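Uncharacterized protein (Bacteroides uniformis, PDB 4JPQ) is of unknown function but probably binds carbohydrate. Local coordinates at residues P36-P49 with T192-P206. Sequence-based numbering, arbitrary orientation. Where two conformers were deposited one is given.
Sequences PLDVVNWKDYPYKP and TPHFLSWSPIGLERP
Val39 and Ser197 form a single antiparallel bridge, a hydrogen-bonded pair that joins the loop between strands 35-36 and 50-57 to strand 195-197, which itself pairs with strand 178-186. Val39 N gives to Ser197 O (3.0 Å) and Ser197 N returns to Val39 O. Beyond this bridge, side chains and waters replace regular pairing. The Asn41 amide bridges Ser197 and Ile201 of 192-206: ND2 donates to Ser197 OG at 2.8 Å, while OD1 takes the N-H of Ile201 in a nearly straight bond (179°) that arrives from above the carbonyl plane. Ser197 OG hands its own proton on to Ser199 O. With CG anti to its own carbonyl carbon (chi1 -52°), Trp42 sends its indole into the 201-206 loop. There NE1 donates from the ring edge to Leu203 O (2.9 Å), and Pro206 CA sits over the six-membered ring, 3.5 Å from its centroid, in a CH-pi contact; Asn41 CB covers the opposite face. A leucine in place of Trp42 would probably leave Leu203 O without its donor and Pro206 without its flat platform. Farther along, Phe195 turns its edge to the face of Tyr45, planes at 90°, and Tyr45 also lies beside a bound 3-cyclohexyl-1-propylsulfonic acid, probably from the crystallisation liquor. Water 1 joins Val39 O, Asn41 N and Phe195 O. The chemistry implies that a loop can be held against a short strand and the turn after it by amide, indole and water bonds where strand pairing runs out.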
loop_
_atom_site.group_PDB
_atom_site.type_symbol
_atom_site.label_atom_id
_atom_site.label_comp_id
_atom_site.label_asym_id
_atom_site.label_seq_id
_atom_site.Cartn_x
_atom_site.Cartn_y
_atom_site.Cartn_z
ATOM N N PRO A 36 -7.155 -10.505 -4.706
ATOM C CA PRO A 36 -8.111 -9.435 -4.958
ATOM C C PRO A 36 -8.228 -8.475 -3.755
ATOM O O PRO A 36 -8.109 -8.904 -2.607
ATOM C CB PRO A 36 -9.423 -10.192 -5.211
ATOM C CG PRO A 36 -9.293 -11.451 -4.433
ATOM C CD PRO A 36 -7.826 -11.759 -4.313
ATOM N N LEU A 37 -8.402 -7.185 -4.052
ATOM C CA LEU A 37 -8.630 -6.116 -3.063
ATOM C C LEU A 37 -10.003 -5.576 -3.466
ATOM O O LEU A 37 -10.105 -4.656 -4.274
ATOM C CB LEU A 37 -7.515 -5.078 -3.166
ATOM C CG LEU A 37 -7.330 -4.035 -2.059
ATOM C CD1 LEU A 37 -6.059 -3.237 -2.323
ATOM C CD2 LEU A 37 -8.515 -3.103 -1.905
ATOM N N ASP A 38 -11.050 -6.212 -2.938
ATOM C CA ASP A 38 -12.420 -5.949 -3.381
ATOM C C ASP A 38 -13.496 -5.996 -2.294
ATOM O O ASP A 38 -14.669 -6.291 -2.597
ATOM C CB ASP A 38 -12.750 -6.955 -4.519
ATOM C CG ASP A 38 -12.794 -8.416 -4.047
ATOM O OD1 ASP A 38 -12.214 -8.724 -2.972
ATOM O OD2 ASP A 38 -13.407 -9.250 -4.770
ATOM N N VAL A 39 -13.118 -5.706 -1.046
ATOM C CA VAL A 39 -14.087 -5.704 0.044
ATOM C C VAL A 39 -14.679 -4.295 0.135
ATOM O O VAL A 39 -13.963 -3.339 0.434
ATOM C CB VAL A 39 -13.493 -6.174 1.384
ATOM C CG1 VAL A 39 -14.586 -6.295 2.458
ATOM C CG2 VAL A 39 -12.810 -7.529 1.202
ATOM N N VAL A 40 -15.987 -4.210 -0.134
ATOM C CA VAL A 40 -16.784 -2.984 -0.077
ATOM C C VAL A 40 -17.435 -3.016 1.300
ATOM O O VAL A 40 -18.512 -3.587 1.480
ATOM C CB VAL A 40 -17.849 -2.961 -1.207
ATOM C CG1 VAL A 40 -18.732 -1.720 -1.118
ATOM C CG2 VAL A 40 -17.179 -3.038 -2.577
ATOM N N ASN A 41 -16.760 -2.421 2.279
ATOM C CA ASN A 41 -17.224 -2.431 3.680
ATOM C C ASN A 41 -18.393 -1.515 3.993
ATOM O O ASN A 41 -19.101 -1.782 4.961
ATOM C CB ASN A 41 -16.086 -2.070 4.626
ATOM C CG ASN A 41 -14.955 -3.075 4.591
ATOM O OD1 ASN A 41 -15.145 -4.234 4.956
ATOM N ND2 ASN A 41 -13.758 -2.630 4.190
ATOM N N TRP A 42 -18.584 -0.448 3.197
ATOM C CA TRP A 42 -19.647 0.539 3.410
ATOM C C TRP A 42 -20.516 0.705 2.166
ATOM O O TRP A 42 -20.040 1.193 1.143
ATOM C CB TRP A 42 -19.023 1.868 3.834
ATOM C CG TRP A 42 -18.099 1.653 4.986
ATOM C CD1 TRP A 42 -18.444 1.519 6.291
ATOM C CD2 TRP A 42 -16.687 1.471 4.920
ATOM N NE1 TRP A 42 -17.336 1.287 7.050
ATOM C CE2 TRP A 42 -16.236 1.253 6.236
ATOM C CE3 TRP A 42 -15.750 1.477 3.870
ATOM C CZ2 TRP A 42 -14.881 1.037 6.544
ATOM C CZ3 TRP A 42 -14.399 1.260 4.177
ATOM C CH2 TRP A 42 -13.983 1.038 5.509
ATOM N N LYS A 43 -21.790 0.303 2.266
ATOM C CA LYS A 43 -22.768 0.392 1.151
ATOM C C LYS A 43 -23.027 1.842 0.692
ATOM O O LYS A 43 -23.557 2.059 -0.395
ATOM C CB LYS A 43 -24.092 -0.287 1.526
ATOM C CG LYS A 43 -24.008 -1.761 1.948
ATOM C CD LYS A 43 -25.337 -2.229 2.520
ATOM C CE LYS A 43 -25.266 -3.602 3.198
ATOM N NZ LYS A 43 -25.237 -4.736 2.238
ATOM N N ASP A 44 -22.690 2.816 1.544
ATOM C CA ASP A 44 -22.674 4.248 1.194
ATOM C C ASP A 44 -21.801 4.533 -0.024
ATOM O O ASP A 44 -22.125 5.414 -0.810
ATOM C CB ASP A 44 -22.015 5.117 2.296
ATOM C CG ASP A 44 -22.468 4.802 3.686
ATOM O OD1 ASP A 44 -22.157 3.678 4.122
ATOM O OD2 ASP A 44 -23.036 5.685 4.356
ATOM N N TYR A 45 -20.657 3.850 -0.108
ATOM C CA TYR A 45 -19.700 3.988 -1.216
ATOM C C TYR A 45 -19.601 2.626 -1.896
ATOM O O TYR A 45 -18.701 1.832 -1.574
ATOM C CB TYR A 45 -18.348 4.517 -0.703
ATOM C CG TYR A 45 -18.483 5.919 -0.112
ATOM C CD1 TYR A 45 -18.391 7.046 -0.924
ATOM C CD2 TYR A 45 -18.740 6.111 1.249
ATOM C CE1 TYR A 45 -18.523 8.326 -0.400
ATOM C CE2 TYR A 45 -18.875 7.393 1.789
ATOM C CZ TYR A 45 -18.765 8.505 0.957
ATOM O OH TYR A 45 -18.903 9.794 1.439
ATOM N N PRO A 46 -20.544 2.348 -2.829
ATOM C CA PRO A 46 -20.617 1.045 -3.484
ATOM C C PRO A 46 -19.702 0.810 -4.672
ATOM O O PRO A 46 -19.566 -0.351 -5.086
ATOM C CB PRO A 46 -22.076 0.999 -3.960
ATOM C CG PRO A 46 -22.355 2.399 -4.332
ATOM C CD PRO A 46 -21.640 3.224 -3.300
ATOM N N TYR A 47 -19.082 1.859 -5.213
ATOM C CA TYR A 47 -18.203 1.701 -6.375
ATOM C C TYR A 47 -17.007 0.800 -6.036
ATOM O O TYR A 47 -16.266 1.086 -5.100
ATOM C CB TYR A 47 -17.751 3.063 -6.926
ATOM C CG TYR A 47 -16.818 2.986 -8.114
ATOM C CD1 TYR A 47 -17.105 2.154 -9.205
ATOM C CD2 TYR A 47 -15.665 3.789 -8.188
ATOM C CE1 TYR A 47 -16.255 2.087 -10.301
ATOM C CE2 TYR A 47 -14.815 3.733 -9.289
ATOM C CZ TYR A 47 -15.115 2.880 -10.338
ATOM O OH TYR A 47 -14.295 2.794 -11.425
ATOM N N LYS A 48 -16.911 -0.326 -6.753
ATOM C CA LYS A 48 -15.839 -1.316 -6.616
ATOM C C LYS A 48 -15.048 -1.349 -7.929
ATOM O O LYS A 48 -15.378 -2.132 -8.831
ATOM C CB LYS A 48 -16.418 -2.713 -6.312
ATOM C CG LYS A 48 -15.389 -3.846 -6.162
ATOM C CD LYS A 48 -16.004 -5.230 -6.322
ATOM C CE LYS A 48 -16.964 -5.567 -5.191
ATOM N NZ LYS A 48 -17.458 -6.965 -5.298
ATOM N N PRO A 49 -14.027 -0.485 -8.059
ATOM C CA PRO A 49 -13.160 -0.604 -9.225
ATOM C C PRO A 49 -12.345 -1.882 -9.079
ATOM O O PRO A 49 -12.059 -2.304 -7.967
ATOM C CB PRO A 49 -12.265 0.630 -9.137
ATOM C CG PRO A 49 -12.262 0.985 -7.697
ATOM C CD PRO A 49 -13.654 0.677 -7.234
ATOM N N THR A 192 -16.060 9.619 -8.600
ATOM C CA THR A 192 -16.791 8.624 -7.815
ATOM C C THR A 192 -15.857 8.151 -6.691
ATOM O O THR A 192 -15.074 7.206 -6.885
ATOM C CB THR A 192 -17.257 7.432 -8.682
ATOM O OG1 THR A 192 -17.813 7.911 -9.903
ATOM C CG2 THR A 192 -18.312 6.605 -7.937
ATOM N N PRO A 193 -15.900 8.825 -5.522
ATOM C CA PRO A 193 -15.041 8.365 -4.426
ATOM C C PRO A 193 -15.471 6.975 -3.984
ATOM O O PRO A 193 -16.639 6.602 -4.137
ATOM C CB PRO A 193 -15.248 9.413 -3.323
ATOM C CG PRO A 193 -15.828 10.592 -4.004
ATOM C CD PRO A 193 -16.606 10.072 -5.172
ATOM N N HIS A 194 -14.520 6.226 -3.455
ATOM C CA HIS A 194 -14.750 4.844 -3.060
ATOM C C HIS A 194 -13.753 4.411 -2.020
ATOM O O HIS A 194 -12.724 5.066 -1.824
ATOM C CB HIS A 194 -14.623 3.964 -4.281
ATOM C CG HIS A 194 -13.325 4.132 -4.988
ATOM N ND1 HIS A 194 -13.110 5.119 -5.920
ATOM C CD2 HIS A 194 -12.161 3.463 -4.868
ATOM C CE1 HIS A 194 -11.869 5.034 -6.359
ATOM N NE2 HIS A 194 -11.274 4.041 -5.732
ATOM N N PHE A 195 -14.077 3.312 -1.350
ATOM C CA PHE A 195 -13.254 2.787 -0.252
ATOM C C PHE A 195 -13.269 1.260 -0.248
ATOM O O PHE A 195 -14.304 0.650 0.047
ATOM C CB PHE A 195 -13.778 3.342 1.070
ATOM C CG PHE A 195 -13.700 4.825 1.152
ATOM C CD1 PHE A 195 -12.466 5.450 1.359
ATOM C CD2 PHE A 195 -14.827 5.610 0.957
ATOM C CE1 PHE A 195 -12.362 6.841 1.419
ATOM C CE2 PHE A 195 -14.734 7.001 1.001
ATOM C CZ PHE A 195 -13.498 7.620 1.238
ATOM N N LEU A 196 -12.123 0.676 -0.601
ATOM C CA LEU A 196 -11.923 -0.771 -0.728
ATOM C C LEU A 196 -10.793 -1.261 0.160
ATOM O O LEU A 196 -9.808 -0.549 0.359
ATOM C CB LEU A 196 -11.618 -1.124 -2.182
ATOM C CG LEU A 196 -12.796 -1.466 -3.097
ATOM C CD1 LEU A 196 -13.989 -0.538 -2.960
ATOM C CD2 LEU A 196 -12.324 -1.532 -4.544
ATOM N N SER A 197 -10.962 -2.468 0.701
ATOM C CA SER A 197 -9.949 -3.102 1.563
ATOM C C SER A 197 -9.752 -4.572 1.198
ATOM O O SER A 197 -10.598 -5.179 0.513
ATOM C CB SER A 197 -10.327 -3.009 3.041
ATOM O OG SER A 197 -11.376 -3.922 3.365
ATOM N N TRP A 198 -8.631 -5.123 1.673
ATOM C CA TRP A 198 -8.294 -6.526 1.464
ATOM C C TRP A 198 -9.005 -7.360 2.527
ATOM O O TRP A 198 -9.833 -8.222 2.186
ATOM C CB TRP A 198 -6.770 -6.739 1.477
ATOM C CG TRP A 198 -6.378 -8.165 1.580
ATOM C CD1 TRP A 198 -6.634 -9.162 0.678
ATOM C CD2 TRP A 198 -5.669 -8.763 2.654
ATOM N NE1 TRP A 198 -6.120 -10.349 1.130
ATOM C CE2 TRP A 198 -5.518 -10.131 2.342
ATOM C CE3 TRP A 198 -5.134 -8.278 3.854
ATOM C CZ2 TRP A 198 -4.854 -11.022 3.188
ATOM C CZ3 TRP A 198 -4.470 -9.163 4.697
ATOM C CH2 TRP A 198 -4.335 -10.524 4.355
ATOM N N SER A 199 -8.658 -7.119 3.794
ATOM C CA SER A 199 -9.291 -7.812 4.914
ATOM C C SER A 199 -10.442 -6.907 5.345
ATOM O O SER A 199 -10.278 -5.665 5.275
ATOM C CB SER A 199 -8.325 -8.066 6.064
ATOM O OG SER A 199 -8.976 -8.767 7.102
ATOM N N PRO A 200 -11.590 -7.499 5.797
ATOM C CA PRO A 200 -12.750 -6.648 6.111
ATOM C C PRO A 200 -12.642 -5.797 7.376
ATOM O O PRO A 200 -11.895 -6.137 8.295
ATOM C CB PRO A 200 -13.915 -7.649 6.223
ATOM C CG PRO A 200 -13.443 -8.874 5.523
ATOM C CD PRO A 200 -11.975 -8.920 5.826
ATOM N N ILE A 201 -13.414 -4.706 7.387
ATOM C CA ILE A 201 -13.480 -3.718 8.480
ATOM C C ILE A 201 -14.947 -3.565 8.867
ATOM O O ILE A 201 -15.795 -3.388 7.985
ATOM C CB ILE A 201 -12.910 -2.345 8.046
ATOM C CG1 ILE A 201 -11.409 -2.457 7.749
ATOM C CG2 ILE A 201 -13.159 -1.285 9.120
ATOM C CD1 ILE A 201 -10.830 -1.275 7.004
ATOM N N GLY A 202 -15.222 -3.599 10.177
ATOM C CA GLY A 202 -16.580 -3.521 10.722
ATOM C C GLY A 202 -16.915 -2.245 11.478
ATOM O O GLY A 202 -17.724 -2.279 12.393
ATOM N N LEU A 203 -16.304 -1.127 11.098
ATOM C CA LEU A 203 -16.575 0.167 11.719
ATOM C C LEU A 203 -17.764 0.723 10.964
ATOM O O LEU A 203 -17.919 0.444 9.764
ATOM C CB LEU A 203 -15.354 1.085 11.645
ATOM C CG LEU A 203 -14.108 0.546 12.373
ATOM C CD1 LEU A 203 -12.874 1.374 12.046
ATOM C CD2 LEU A 203 -14.320 0.460 13.881
ATOM N N GLU A 204 -18.567 1.548 11.636
ATOM C CA GLU A 204 -19.802 2.122 11.063
ATOM C C GLU A 204 -19.639 2.968 9.778
ATOM O O GLU A 204 -20.598 3.155 9.053
ATOM C CB GLU A 204 -20.604 2.927 12.113
ATOM C CG GLU A 204 -19.900 4.140 12.712
ATOM C CD GLU A 204 -20.867 5.125 13.343
ATOM O OE1 GLU A 204 -22.069 4.797 13.487
ATOM O OE2 GLU A 204 -20.417 6.241 13.674
ATOM N N ARG A 205 -18.435 3.501 9.513
ATOM C CA ARG A 205 -18.177 4.350 8.309
ATOM C C ARG A 205 -16.685 4.257 7.847
ATOM O O ARG A 205 -15.891 3.618 8.535
ATOM C CB ARG A 205 -18.676 5.782 8.553
ATOM C CG ARG A 205 -18.034 6.443 9.737
ATOM C CD ARG A 205 -18.727 7.729 10.172
ATOM N NE ARG A 205 -18.097 8.126 11.422
ATOM C CZ ARG A 205 -16.893 8.693 11.534
ATOM N NH1 ARG A 205 -16.153 9.005 10.464
ATOM N NH2 ARG A 205 -16.415 8.952 12.749
ATOM N N PRO A 206 -16.321 4.811 6.658
ATOM C CA PRO A 206 -14.950 4.635 6.124
ATOM C C PRO A 206 -13.815 5.147 6.981
ATOM O O PRO A 206 -13.604 6.353 7.100
ATOM C CB PRO A 206 -14.996 5.354 4.773
ATOM C CG PRO A 206 -16.416 5.220 4.383
ATOM C CD PRO A 206 -17.165 5.471 5.651
HETATM O O HOH W 1 -14.469 -1.209 1.994
HETATM O O HOH W 2 -16.145 1.794 -2.288
HETATM O O HOH W 3 -18.769 4.795 -4.153
#